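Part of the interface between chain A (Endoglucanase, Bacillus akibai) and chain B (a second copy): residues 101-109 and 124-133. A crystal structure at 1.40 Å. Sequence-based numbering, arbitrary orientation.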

# COMPACT_ATOMS: atom_id res chain seq x y z
N THR A 101 -0.62 -10.04 -18.20
CA THR A 101 -0.57 -9.04 -19.28
C THR A 101 -0.91 -7.65 -18.82
O THR A 101 -0.69 -6.70 -19.58
CB THR A 101 -1.52 -9.39 -20.47
OG1 THR A 101 -2.88 -9.23 -20.09
CG2 THR A 101 -1.39 -10.86 -20.90
N GLU A 102 -1.42 -7.49 -17.61
CA GLU A 102 -1.88 -6.16 -17.16
C GLU A 102 -2.02 -6.10 -15.64
O GLU A 102 -2.03 -7.13 -14.97
CB GLU A 102 -3.21 -5.81 -17.82
CG GLU A 102 -4.35 -6.71 -17.47
CD GLU A 102 -5.56 -6.42 -18.36
OE1 GLU A 102 -5.44 -5.55 -19.25
OE2 GLU A 102 -6.61 -7.06 -18.16
N GLY A 103 -2.16 -4.90 -15.12
CA GLY A 103 -2.30 -4.66 -13.71
C GLY A 103 -1.03 -4.85 -12.91
O GLY A 103 0.09 -4.77 -13.41
N ALA A 104 -1.25 -5.09 -11.63
CA ALA A 104 -0.19 -5.13 -10.65
C ALA A 104 -0.63 -5.97 -9.47
O ALA A 104 -1.79 -6.40 -9.39
CB ALA A 104 0.20 -3.69 -10.22
N MSE A 105 0.31 -6.21 -8.56
CA MSE A 105 0.08 -6.94 -7.33
C MSE A 105 0.70 -6.11 -6.20
O MSE A 105 1.86 -5.72 -6.34
CB MSE A 105 0.78 -8.29 -7.40
CG MSE A 105 0.68 -9.14 -6.13
SE MSE A 105 1.70 -10.80 -6.23
CE MSE A 105 0.52 -11.56 -7.04
N ASN A 106 -0.04 -5.88 -5.11
CA ASN A 106 0.41 -5.15 -3.94
C ASN A 106 0.67 -6.13 -2.82
O ASN A 106 -0.27 -6.83 -2.38
CB ASN A 106 -0.64 -4.13 -3.48
CG ASN A 106 -0.67 -2.85 -4.30
OD1 ASN A 106 -1.64 -2.06 -4.19
ND2 ASN A 106 0.35 -2.62 -5.07
N ILE A 107 1.89 -6.14 -2.31
CA ILE A 107 2.28 -6.99 -1.20
C ILE A 107 2.32 -6.15 0.08
O ILE A 107 3.02 -5.12 0.14
CB ILE A 107 3.66 -7.65 -1.47
CG1 ILE A 107 3.57 -8.49 -2.75
CG2 ILE A 107 4.06 -8.49 -0.28
CD1 ILE A 107 4.86 -9.13 -3.13
N ASN A 108 1.56 -6.55 1.10
CA ASN A 108 1.55 -5.89 2.40
C ASN A 108 1.93 -6.82 3.50
O ASN A 108 1.79 -8.03 3.42
CB ASN A 108 0.16 -5.30 2.68
CG ASN A 108 -0.13 -4.03 1.85
OD1 ASN A 108 -0.90 -4.08 0.92
ND2 ASN A 108 0.60 -2.93 2.15
N LEU A 109 2.48 -6.25 4.56
CA LEU A 109 2.99 -6.99 5.70
C LEU A 109 2.30 -6.49 6.95
O LEU A 109 2.30 -5.28 7.23
CB LEU A 109 4.49 -6.75 5.79
CG LEU A 109 5.24 -7.35 6.97
CD1 LEU A 109 5.25 -8.84 6.92
CD2 LEU A 109 6.71 -6.83 6.99
N LYS B 124 -5.81 -0.76 2.98
CA LYS B 124 -5.64 -0.96 1.55
C LYS B 124 -5.11 0.29 0.83
O LYS B 124 -5.41 1.44 1.19
CB LYS B 124 -6.94 -1.48 0.96
CG LYS B 124 -7.29 -2.81 1.54
CD LYS B 124 -8.64 -3.28 1.08
CE LYS B 124 -9.32 -4.16 2.11
NZ LYS B 124 -10.76 -3.81 2.14
N THR B 125 -4.23 0.05 -0.12
CA THR B 125 -3.58 1.06 -0.93
C THR B 125 -4.36 1.28 -2.20
O THR B 125 -4.84 0.30 -2.79
CB THR B 125 -2.19 0.51 -1.29
OG1 THR B 125 -1.48 0.32 -0.08
CG2 THR B 125 -1.35 1.47 -2.14
N TYR B 126 -4.50 2.52 -2.63
CA TYR B 126 -5.07 2.83 -3.93
C TYR B 126 -3.91 3.04 -4.92
O TYR B 126 -3.08 3.92 -4.71
CB TYR B 126 -5.98 4.07 -3.84
CG TYR B 126 -6.69 4.33 -5.14
CD1 TYR B 126 -6.07 5.01 -6.16
CD2 TYR B 126 -7.98 3.88 -5.34
CE1 TYR B 126 -6.69 5.23 -7.35
CE2 TYR B 126 -8.63 4.09 -6.56
CZ TYR B 126 -7.97 4.77 -7.56
OH TYR B 126 -8.58 4.98 -8.78
N THR B 127 -3.85 2.26 -5.99
CA THR B 127 -2.72 2.28 -6.91
C THR B 127 -3.12 2.80 -8.28
O THR B 127 -4.14 2.39 -8.84
CB THR B 127 -2.15 0.85 -7.02
OG1 THR B 127 -1.64 0.44 -5.75
CG2 THR B 127 -0.98 0.79 -8.00
N ILE B 128 -2.34 3.73 -8.82
CA ILE B 128 -2.46 4.21 -10.19
C ILE B 128 -1.27 3.68 -10.99
O ILE B 128 -0.13 3.87 -10.62
CB ILE B 128 -2.46 5.75 -10.19
CG1 ILE B 128 -3.71 6.27 -9.45
CG2 ILE B 128 -2.35 6.29 -11.62
CD1 ILE B 128 -3.75 7.75 -9.26
N ASN B 129 -1.55 2.99 -12.08
CA ASN B 129 -0.53 2.34 -12.89
C ASN B 129 -0.29 3.19 -14.14
O ASN B 129 -1.18 3.31 -14.97
CB ASN B 129 -1.02 0.94 -13.29
CG ASN B 129 0.07 0.09 -13.90
OD1 ASN B 129 0.96 0.60 -14.58
ND2 ASN B 129 -0.00 -1.23 -13.71
N PHE B 130 0.89 3.76 -14.25
CA PHE B 130 1.18 4.68 -15.35
C PHE B 130 1.30 3.98 -16.69
O PHE B 130 1.24 4.62 -17.72
CB PHE B 130 2.40 5.55 -15.05
CG PHE B 130 2.20 6.49 -13.91
CD1 PHE B 130 1.15 7.40 -13.93
CD2 PHE B 130 3.00 6.46 -12.80
CE1 PHE B 130 0.95 8.27 -12.87
CE2 PHE B 130 2.78 7.32 -11.75
CZ PHE B 130 1.76 8.23 -11.80
N ASP B 131 1.49 2.66 -16.68
CA ASP B 131 1.51 1.92 -17.93
C ASP B 131 0.12 1.71 -18.49
O ASP B 131 -0.03 1.16 -19.60
CB ASP B 131 2.15 0.55 -17.73
CG ASP B 131 3.60 0.65 -17.39
OD1 ASP B 131 4.35 1.36 -18.10
OD2 ASP B 131 4.09 0.06 -16.42
N GLU B 132 -0.91 2.13 -17.76
CA GLU B 132 -2.28 1.97 -18.18
C GLU B 132 -3.04 3.28 -18.28
O GLU B 132 -4.26 3.31 -18.17
CB GLU B 132 -2.96 0.97 -17.27
CG GLU B 132 -2.18 -0.34 -17.36
CD GLU B 132 -2.84 -1.51 -16.70
OE1 GLU B 132 -3.93 -1.38 -16.12
OE2 GLU B 132 -2.21 -2.59 -16.79
N LEU B 133 -2.31 4.35 -18.57
CA LEU B 133 -2.95 5.66 -18.77
C LEU B 133 -3.92 5.73 -19.94
O LEU B 133 -4.91 6.46 -19.84
CB LEU B 133 -1.90 6.76 -18.93
CG LEU B 133 -1.16 7.11 -17.65
CD1 LEU B 133 -0.02 8.04 -18.02
CD2 LEU B 133 -2.08 7.74 -16.63
O HOH W 1 -4.03 -2.73 -2.76
O HOH W 2 -2.49 -1.92 1.01

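Two strands need not pair through their backbones to hold subunits together; alternation can present every second side chain to the neighbour, as this part of an endoglucanase dimer illustrates. Asn106(A), Glu132(B) and Thr127(B) make the three largest contributions, together nearly half of the 284 Å² buried here, and the backbones stay well apart, with CA of Gly103(A) 7.3 Å from CA of Asn129(B) and CA of Asn108(A) 8.8 Å from CA of Lys124(B), so side chains and water span the gap. In chain A, Ala104(A), Asn106(A) and Asn108(A) point toward the partner, while Met105(A), a selenomethionine, and Ile107(A) stay out of reach.

Asn106(A) is the hub. Its OD1 lies 2.9 Å from OG1 of Thr127(B) and takes a second contact from water 1, 2.9 Å away, which also donates to O of Thr125(B) at 3.1 Å. A carboxamide oxygen, with two lone pairs, suits such a shared position. Farther along, water 2 links the side chains of Asn108(A) and Thr125(B), donating to OD1 of the former and accepting from OG1 of the latter, both at 2.7 Å.

At the other end, Glu132(B) extends its carboxylate to the backbone: N of Gly103(A) donates to OE2 at 2.9 Å, almost linearly at 176°. Gly103(A) has a positive phi of 73°, a conformation that favours glycine. Ala104(A) is small and buried, its CB 4.3 Å from ND2 of Asn129(B).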